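Local structure of PTS-dependent dihydroxyacetone kinase operon regulatory protein (Escherichia coli, 4LRZ) at residues Glu30-Pro35 / Gln138-Trp143; Ala59-Ala64 / Cys73-Leu78; Ala127-Ala132 / Glu168-Ala173. The protein positively regulates the dhaKLM operon from a sigma-70 promoter and represses its own expression, this chain being its N-terminal, probably sensory, part. All blocks are in the same frame, centred on the assembly; numbering follows the deposited sequence.

How the contacts relate
All three contacts lie in or against the GAF domain, whose antiparallel sheet has strand order 2-1-5-4-3. Contact 2 packs helix 51-66 on strand 74-79, while contact 3 links strand 128-131, outermost within this chain, to the loop leading into helix 174-211; their centres are about 16 Å apart, in series along the chain. Contact 1, which ties the N-terminal loop to the turn before strand 143-151, encloses contact 2 in sequence and crosses contact 3. Its centre is about 17 Å from that of contact 3, and the two touch through the Trp143 O - Ala132 N pair (3.1 Å, probably a hydrogen bond). Contact 1 thus brings the N-terminal loop against the domain holding the other two.

Contact 1: Glu30-Pro35 / Gln138-Trp143; sequences ETWNVP and QVLWNW
Val139 sits over one face of the Trp32 indole, and the apolar part of the contact is built on that pair. Val139 CG1 is 3.9 Å from the centroid of the five-membered ring of Trp32 and 15° off the ring normal, which qualifies as a CH-pi interaction, while the second methyl, Val139 CG2, meets Trp32 CB at 3.7 Å. With CG anti to the backbone N (chi1 -165°), Trp32 carries its six-membered ring on to Leu140, where CH2 of the tryptophan lies 4.0 Å from CD2 of the leucine in an oblique approach. Glu30 and Gln138 add a van der Waals contact: they run side by side in the same direction, Glu30 CB 3.6 Å from Gln138 OE1, with carboxylate and amide planes 67° apart.

No direct hydrogen bond joins the two segments. Trp32 NE1 is hydrogen-bonded to Leu100 O, which is likely to limit rotation of the ring; one water donates to Thr31 O (2.9 Å), where Lys137 is a further donor, and accepts weakly from Val139 N (3.3 Å). Replacing Trp32 with alanine would probably leave Val139 CG1 and Leu140 CD2 without their aromatic partner and Leu100 O without its indole donor. The whole is an N-terminal loop, between helices 14-26 and 40-49, laid against the 3-10 turn 138-140 that precedes strand 143-151 of the GAF domain.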
loop_
_atom_site.group_PDB
_atom_site.type_symbol
_atom_site.label_atom_id
_atom_site.label_comp_id
_atom_site.label_asym_id
_atom_site.label_seq_id
_atom_site.Cartn_x
_atom_site.Cartn_y
_atom_site.Cartn_z
ATOM N N GLU F 30 18.139 36.022 -19.014
ATOM C CA GLU F 30 19.142 35.543 -19.983
ATOM C C GLU F 30 20.373 34.904 -19.375
ATOM O O GLU F 30 21.214 34.438 -20.106
ATOM C CB GLU F 30 19.579 36.624 -20.989
ATOM C CG GLU F 30 18.716 37.884 -21.003
ATOM C CD GLU F 30 18.760 38.616 -19.664
ATOM O OE1 GLU F 30 19.880 38.752 -19.104
ATOM O OE2 GLU F 30 17.672 39.031 -19.181
ATOM N N THR F 31 20.510 34.900 -18.057
ATOM C CA THR F 31 21.746 34.385 -17.483
ATOM C C THR F 31 21.650 32.894 -17.243
ATOM O O THR F 31 20.551 32.353 -17.009
ATOM C CB THR F 31 22.137 35.086 -16.180
ATOM O OG1 THR F 31 21.010 35.097 -15.289
ATOM C CG2 THR F 31 22.649 36.573 -16.461
ATOM N N TRP F 32 22.801 32.229 -17.315
ATOM C CA TRP F 32 22.902 30.809 -16.997
ATOM C C TRP F 32 24.341 30.536 -16.661
ATOM O O TRP F 32 25.243 31.002 -17.353
ATOM C CB TRP F 32 22.446 29.922 -18.176
ATOM C CG TRP F 32 22.193 28.470 -17.812
ATOM C CD1 TRP F 32 23.070 27.427 -17.940
ATOM C CD2 TRP F 32 20.981 27.909 -17.265
ATOM N NE1 TRP F 32 22.480 26.247 -17.522
ATOM C CE2 TRP F 32 21.201 26.509 -17.103
ATOM C CE3 TRP F 32 19.727 28.442 -16.926
ATOM C CZ2 TRP F 32 20.224 25.640 -16.585
ATOM C CZ3 TRP F 32 18.746 27.568 -16.412
ATOM C CH2 TRP F 32 19.008 26.181 -16.254
ATOM N N ASN F 33 24.551 29.795 -15.581
ATOM C CA ASN F 33 25.883 29.439 -15.167
ATOM C C ASN F 33 25.979 28.017 -14.667
ATOM O O ASN F 33 25.043 27.259 -14.726
ATOM C CB ASN F 33 26.373 30.387 -14.085
ATOM C CG ASN F 33 27.815 30.820 -14.311
ATOM O OD1 ASN F 33 28.751 30.037 -14.121
ATOM N ND2 ASN F 33 27.996 32.068 -14.715
ATOM N N VAL F 34 27.176 27.678 -14.228
ATOM C CA VAL F 34 27.535 26.478 -13.520
ATOM C C VAL F 34 26.482 26.103 -12.447
ATOM O O VAL F 34 26.000 26.967 -11.701
ATOM C CB VAL F 34 28.895 26.805 -12.904
ATOM C CG1 VAL F 34 29.045 26.206 -11.560
ATOM C CG2 VAL F 34 30.058 26.443 -13.865
ATOM N N PRO F 35 26.111 24.808 -12.361
ATOM C CA PRO F 35 25.077 24.470 -11.379
ATOM C C PRO F 35 25.526 24.621 -9.913
ATOM O O PRO F 35 26.742 24.626 -9.587
ATOM C CB PRO F 35 24.836 22.987 -11.657
ATOM C CG PRO F 35 26.224 22.489 -11.958
ATOM C CD PRO F 35 26.748 23.589 -12.898
ATOM N N GLN F 138 15.881 31.687 -20.373
ATOM C CA GLN F 138 15.887 31.435 -21.824
ATOM C C GLN F 138 16.542 30.118 -22.220
ATOM O O GLN F 138 16.208 29.549 -23.264
ATOM C CB GLN F 138 16.585 32.572 -22.587
ATOM C CG GLN F 138 15.680 33.776 -22.857
ATOM C CD GLN F 138 16.455 35.088 -23.161
ATOM O OE1 GLN F 138 17.629 35.077 -23.576
ATOM N NE2 GLN F 138 15.780 36.221 -22.953
ATOM N N VAL F 139 17.484 29.651 -21.408
ATOM C CA VAL F 139 18.193 28.412 -21.710
ATOM C C VAL F 139 17.213 27.222 -21.751
ATOM O O VAL F 139 17.426 26.261 -22.502
ATOM C CB VAL F 139 19.399 28.207 -20.736
ATOM C CG1 VAL F 139 19.798 26.746 -20.640
ATOM C CG2 VAL F 139 20.571 29.048 -21.216
ATOM N N LEU F 140 16.109 27.333 -21.014
ATOM C CA LEU F 140 15.104 26.268 -20.949
ATOM C C LEU F 140 13.991 26.341 -21.992
ATOM O O LEU F 140 13.112 25.476 -21.998
ATOM C CB LEU F 140 14.508 26.171 -19.534
ATOM C CG LEU F 140 15.523 25.841 -18.421
ATOM C CD1 LEU F 140 14.833 25.691 -17.070
ATOM C CD2 LEU F 140 16.375 24.583 -18.733
ATOM N N TRP F 141 14.033 27.332 -22.882
ATOM C CA TRP F 141 12.958 27.508 -23.876
ATOM C C TRP F 141 12.844 26.354 -24.884
ATOM O O TRP F 141 11.824 26.198 -25.527
ATOM C CB TRP F 141 13.075 28.848 -24.597
ATOM C CG TRP F 141 12.733 30.076 -23.710
ATOM C CD1 TRP F 141 12.554 30.094 -22.344
ATOM C CD2 TRP F 141 12.563 31.442 -24.146
ATOM N NE1 TRP F 141 12.277 31.366 -21.917
ATOM C CE2 TRP F 141 12.275 32.216 -22.992
ATOM C CE3 TRP F 141 12.629 32.086 -25.399
ATOM C CZ2 TRP F 141 12.052 33.607 -23.051
ATOM C CZ3 TRP F 141 12.411 33.481 -25.460
ATOM C CH2 TRP F 141 12.125 34.221 -24.292
ATOM N N ASN F 142 13.897 25.562 -25.001
ATOM C CA ASN F 142 13.864 24.375 -25.832
ATOM C C ASN F 142 13.308 23.135 -25.163
ATOM O O ASN F 142 13.157 22.132 -25.828
ATOM C CB ASN F 142 15.264 24.084 -26.358
ATOM C CG ASN F 142 15.719 25.137 -27.273
ATOM O OD1 ASN F 142 16.629 25.901 -26.944
ATOM N ND2 ASN F 142 15.022 25.277 -28.407
ATOM N N TRP F 143 13.002 23.235 -23.868
ATOM C CA TRP F 143 12.582 22.119 -23.037
ATOM C C TRP F 143 11.138 22.216 -22.574
ATOM O O TRP F 143 10.569 23.319 -22.457
ATOM C CB TRP F 143 13.533 21.975 -21.839
ATOM C CG TRP F 143 14.860 21.680 -22.322
ATOM C CD1 TRP F 143 15.798 22.579 -22.748
ATOM C CD2 TRP F 143 15.391 20.390 -22.602
ATOM N NE1 TRP F 143 16.906 21.924 -23.231
ATOM C CE2 TRP F 143 16.686 20.577 -23.147
ATOM C CE3 TRP F 143 14.910 19.089 -22.429
ATOM C CZ2 TRP F 143 17.496 19.517 -23.519
ATOM C CZ3 TRP F 143 15.723 18.045 -22.768
ATOM C CH2 TRP F 143 17.002 18.260 -23.315
HETATM O O HOH W 1 18.829 31.839 -19.263
#

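Contact 2: Ala59-Ala64 / Cys73-Leu78; sequences AALEDA and CALFIL
Leu61 and Ile77 meet through side chains held away from the usual staggered positions: chi1 of Leu61 is -104° and chi1 of Ile77 is -22°, and these settings bring Leu61 CD2 to 3.6 Å from Ile77 CG1. The two side chains run antiparallel past one another, so that CD2 lies alongside the isoleucine branch and also approaches its CD1. This is the helix-on-sheet layer of a GAF domain. Helix 59-64 runs almost antiparallel to strand 74-78, at 169° between their directions, and the axes come within 9.5 Å, a separation bridged by apolar side chains with no hydrogen bond between the two segments.

Leu75, two residues before Ile77 and on the same face of the strand, makes the second contact with Leu61. Its CB is 4.0 Å from Leu61 CG, the two leucines crossing at a slant, and its CD1 reaches the helix backbone, 3.7 Å from Leu61 O. Leu61 therefore fits between the two strand residues and contacts both. The same side chain also touches Ile161 of the central strand 157-166 and Ile181 of helix 174-211, which places it where sheet and helices converge. The helix has a polar side as well: Asp63 forms a salt bridge with Arg183 of the second subunit, and Glu62 forms one with a basic side chain of another protein. One turn after Leu61, Ala64 extends the apolar side of the helix, its CB 4.2 Å from Leu75 CD1.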
loop_
_atom_site.group_PDB
_atom_site.type_symbol
_atom_site.label_atom_id
_atom_site.label_comp_id
_atom_site.label_asym_id
_atom_site.label_seq_id
_atom_site.Cartn_x
_atom_site.Cartn_y
_atom_site.Cartn_z
ATOM N N ALA F 59 13.200 1.896 -9.373
ATOM C CA ALA F 59 12.569 0.716 -9.995
ATOM C C ALA F 59 11.411 1.136 -10.912
ATOM O O ALA F 59 11.288 0.647 -12.061
ATOM C CB ALA F 59 12.089 -0.289 -8.922
ATOM N N ALA F 60 10.587 2.055 -10.394
ATOM C CA ALA F 60 9.408 2.569 -11.072
ATOM C C ALA F 60 9.769 3.338 -12.361
ATOM O O ALA F 60 9.077 3.250 -13.414
ATOM C CB ALA F 60 8.654 3.476 -10.116
ATOM N N LEU F 61 10.864 4.081 -12.257
ATOM C CA LEU F 61 11.380 4.882 -13.350
ATOM C C LEU F 61 12.050 4.054 -14.429
ATOM O O LEU F 61 11.866 4.340 -15.611
ATOM C CB LEU F 61 12.311 5.992 -12.820
ATOM C CG LEU F 61 11.666 7.374 -12.825
ATOM C CD1 LEU F 61 10.288 7.381 -12.286
ATOM C CD2 LEU F 61 12.514 8.475 -12.090
ATOM N N GLU F 62 12.891 3.108 -14.046
ATOM C CA GLU F 62 13.359 2.070 -14.992
ATOM C C GLU F 62 12.237 1.437 -15.799
ATOM O O GLU F 62 12.359 1.324 -17.017
ATOM C CB GLU F 62 14.163 0.943 -14.301
ATOM C CG GLU F 62 15.489 1.516 -13.789
ATOM C CD GLU F 62 16.083 0.732 -12.639
ATOM O OE1 GLU F 62 17.074 1.241 -12.026
ATOM O OE2 GLU F 62 15.571 -0.393 -12.369
ATOM N N ASP F 63 11.166 1.040 -15.119
ATOM C CA ASP F 63 10.009 0.471 -15.780
ATOM C C ASP F 63 9.311 1.476 -16.713
ATOM O O ASP F 63 8.860 1.100 -17.794
ATOM C CB ASP F 63 9.022 -0.099 -14.753
ATOM C CG ASP F 63 9.583 -1.347 -13.998
ATOM O OD1 ASP F 63 8.817 -1.979 -13.236
ATOM O OD2 ASP F 63 10.780 -1.721 -14.153
ATOM N N ALA F 64 9.217 2.746 -16.317
ATOM C CA ALA F 64 8.481 3.703 -17.149
ATOM C C ALA F 64 9.276 3.844 -18.422
ATOM O O ALA F 64 8.704 3.871 -19.499
ATOM C CB ALA F 64 8.300 5.072 -16.472
ATOM N N CYS F 73 13.900 11.671 -24.129
ATOM C CA CYS F 73 13.433 12.187 -22.869
ATOM C C CYS F 73 14.255 11.657 -21.703
ATOM O O CYS F 73 15.041 10.745 -21.856
ATOM C CB CYS F 73 11.944 11.891 -22.640
ATOM S SG CYS F 73 11.628 10.237 -22.018
ATOM N N ALA F 74 14.064 12.254 -20.538
ATOM C CA ALA F 74 14.810 11.893 -19.355
ATOM C C ALA F 74 13.828 11.908 -18.222
ATOM O O ALA F 74 12.875 12.709 -18.197
ATOM C CB ALA F 74 15.896 12.918 -19.112
ATOM N N LEU F 75 14.093 11.066 -17.245
ATOM C CA LEU F 75 13.265 11.012 -16.054
ATOM C C LEU F 75 14.187 11.312 -14.855
ATOM O O LEU F 75 15.347 10.843 -14.826
ATOM C CB LEU F 75 12.627 9.629 -15.953
ATOM C CG LEU F 75 11.645 9.226 -17.080
ATOM C CD1 LEU F 75 11.516 7.691 -17.249
ATOM C CD2 LEU F 75 10.277 9.816 -16.829
ATOM N N PHE F 76 13.672 12.079 -13.887
ATOM C CA PHE F 76 14.415 12.494 -12.717
ATOM C C PHE F 76 13.655 12.134 -11.438
ATOM O O PHE F 76 12.448 12.283 -11.380
ATOM C CB PHE F 76 14.526 14.044 -12.693
ATOM C CG PHE F 76 15.451 14.672 -13.747
ATOM C CD1 PHE F 76 16.359 13.931 -14.486
ATOM C CD2 PHE F 76 15.457 16.084 -13.897
ATOM C CE1 PHE F 76 17.223 14.566 -15.405
ATOM C CE2 PHE F 76 16.330 16.741 -14.789
ATOM C CZ PHE F 76 17.217 15.964 -15.550
ATOM N N ILE F 77 14.367 11.718 -10.397
ATOM C CA ILE F 77 13.819 11.793 -9.039
ATOM C C ILE F 77 14.513 12.962 -8.296
ATOM O O ILE F 77 15.719 13.053 -8.337
ATOM C CB ILE F 77 14.108 10.532 -8.200
ATOM C CG1 ILE F 77 14.397 9.359 -9.091
ATOM C CG2 ILE F 77 12.938 10.279 -7.206
ATOM C CD1 ILE F 77 13.772 7.963 -8.544
ATOM N N LEU F 78 13.757 13.840 -7.636
ATOM C CA LEU F 78 14.347 14.900 -6.834
ATOM C C LEU F 78 13.881 14.741 -5.383
ATOM O O LEU F 78 12.738 14.278 -5.151
ATOM C CB LEU F 78 13.990 16.295 -7.361
ATOM C CG LEU F 78 14.313 16.639 -8.839
ATOM C CD1 LEU F 78 13.120 16.302 -9.736
ATOM C CD2 LEU F 78 14.620 18.099 -8.998
#

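Contact 3: Ala127-Ala132 / Glu168-Ala173; sequences AVKTMA and EQTTAA
Thr170 and Met131 mark the nearest backbone approach, with CA atoms 8.7 Å apart, so side chains have to bridge strand 128-131 and loop 168-173. Lys129 does so with a fully extended chain, its CG anti to the backbone N (chi1 -179°), and its NZ donates to Thr170 OG1 at 2.8 Å in a tip-to-tip meeting. Two residues on, Met131 starts from the same face of the strand; its chain bends at chi3 (52°) and carries CE to 3.6 Å from Thr170 CG2. Thr170 is thus met on both branches: OG1 accepts the lysine hydrogen bond, and CG2 packs against the S-methyl of Met131.

In the GAF domain this loop leads from strand 157-166 into the long helix 174-211, and strand 128-131 is an outermost strand of the sheet within this chain. A water extends the lysine's reach into the loop: it accepts from Lys129 NZ (3.2 Å) and donates to Thr171 O (3.1 Å). Thr171 OG1 accepts a weak capping bond from Ala173 N (3.4 Å) just ahead of the helix, while its stronger partner is Asp174, and it is also hydrogen-bonded to Thr171 of the second subunit.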
loop_
_atom_site.group_PDB
_atom_site.type_symbol
_atom_site.label_atom_id
_atom_site.label_comp_id
_atom_site.label_asym_id
_atom_site.label_seq_id
_atom_site.Cartn_x
_atom_site.Cartn_y
_atom_site.Cartn_z
ATOM N N ALA F 127 0.723 18.231 -9.703
ATOM C CA ALA F 127 1.309 17.870 -10.973
ATOM C C ALA F 127 1.341 19.117 -11.817
ATOM O O ALA F 127 0.320 19.793 -11.937
ATOM C CB ALA F 127 0.492 16.816 -11.649
ATOM N N VAL F 128 2.504 19.429 -12.392
ATOM C CA VAL F 128 2.658 20.668 -13.181
ATOM C C VAL F 128 3.563 20.453 -14.406
ATOM O O VAL F 128 4.539 19.708 -14.367
ATOM C CB VAL F 128 3.258 21.852 -12.291
ATOM C CG1 VAL F 128 3.604 23.025 -13.138
ATOM C CG2 VAL F 128 2.244 22.348 -11.220
ATOM N N LYS F 129 3.241 21.146 -15.484
ATOM C CA LYS F 129 4.014 21.118 -16.720
ATOM C C LYS F 129 4.409 22.535 -17.164
ATOM O O LYS F 129 3.549 23.394 -17.278
ATOM C CB LYS F 129 3.143 20.555 -17.829
ATOM C CG LYS F 129 3.851 20.457 -19.183
ATOM C CD LYS F 129 2.884 19.936 -20.267
ATOM C CE LYS F 129 3.636 19.538 -21.513
ATOM N NZ LYS F 129 2.881 18.489 -22.310
ATOM N N THR F 130 5.678 22.765 -17.488
ATOM C CA THR F 130 6.082 24.065 -18.028
ATOM C C THR F 130 6.797 23.801 -19.363
ATOM O O THR F 130 7.559 22.829 -19.471
ATOM C CB THR F 130 7.008 24.815 -17.066
ATOM O OG1 THR F 130 8.113 23.985 -16.750
ATOM C CG2 THR F 130 6.320 25.150 -15.736
ATOM N N MET F 131 6.514 24.615 -20.379
ATOM C CA MET F 131 7.084 24.419 -21.722
ATOM C C MET F 131 7.637 25.727 -22.257
ATOM O O MET F 131 7.092 26.754 -21.967
ATOM C CB MET F 131 6.008 24.003 -22.740
ATOM C CG MET F 131 5.136 22.860 -22.329
ATOM S SD MET F 131 3.946 22.541 -23.654
ATOM C CE MET F 131 5.031 22.404 -25.079
ATOM N N ALA F 132 8.690 25.656 -23.063
ATOM C CA ALA F 132 9.161 26.754 -23.877
ATOM C C ALA F 132 9.320 28.005 -23.008
ATOM O O ALA F 132 9.902 27.912 -21.915
ATOM C CB ALA F 132 8.195 26.980 -25.028
ATOM N N GLU F 168 9.403 20.409 -28.655
ATOM C CA GLU F 168 8.652 19.931 -29.831
ATOM C C GLU F 168 8.139 18.477 -29.716
ATOM O O GLU F 168 7.215 18.093 -30.425
ATOM C CB GLU F 168 9.446 20.138 -31.149
ATOM C CG GLU F 168 10.593 19.093 -31.438
ATOM C CD GLU F 168 11.997 19.455 -30.826
ATOM O OE1 GLU F 168 12.142 20.491 -30.092
ATOM O OE2 GLU F 168 12.957 18.674 -31.099
ATOM N N GLN F 169 8.721 17.681 -28.821
ATOM C CA GLN F 169 8.317 16.281 -28.682
ATOM C C GLN F 169 7.436 15.954 -27.476
ATOM O O GLN F 169 7.225 14.787 -27.164
ATOM C CB GLN F 169 9.546 15.403 -28.619
ATOM C CG GLN F 169 10.384 15.437 -29.854
ATOM C CD GLN F 169 11.652 14.682 -29.640
ATOM O OE1 GLN F 169 11.637 13.518 -29.203
ATOM N NE2 GLN F 169 12.773 15.332 -29.917
ATOM N N THR F 170 6.929 16.973 -26.798
ATOM C CA THR F 170 6.106 16.747 -25.623
ATOM C C THR F 170 4.888 15.906 -26.001
ATOM O O THR F 170 4.426 16.003 -27.111
ATOM C CB THR F 170 5.713 18.081 -24.943
ATOM O OG1 THR F 170 5.207 17.803 -23.627
ATOM C CG2 THR F 170 4.674 18.852 -25.768
ATOM N N THR F 171 4.402 15.042 -25.119
ATOM C CA THR F 171 3.114 14.377 -25.402
ATOM C C THR F 171 2.113 14.658 -24.289
ATOM O O THR F 171 2.501 14.971 -23.165
ATOM C CB THR F 171 3.208 12.821 -25.650
ATOM O OG1 THR F 171 3.205 12.112 -24.411
ATOM C CG2 THR F 171 4.451 12.440 -26.417
ATOM N N ALA F 172 0.835 14.510 -24.606
ATOM C CA ALA F 172 -0.257 14.739 -23.666
ATOM C C ALA F 172 -0.286 13.739 -22.477
ATOM O O ALA F 172 -0.927 13.979 -21.452
ATOM C CB ALA F 172 -1.602 14.729 -24.440
ATOM N N ALA F 173 0.398 12.616 -22.627
ATOM C CA ALA F 173 0.461 11.611 -21.572
ATOM C C ALA F 173 1.614 11.781 -20.571
ATOM O O ALA F 173 1.689 11.044 -19.591
ATOM C CB ALA F 173 0.494 10.187 -22.202
HETATM O O HOH W 2 1.249 16.297 -20.622
#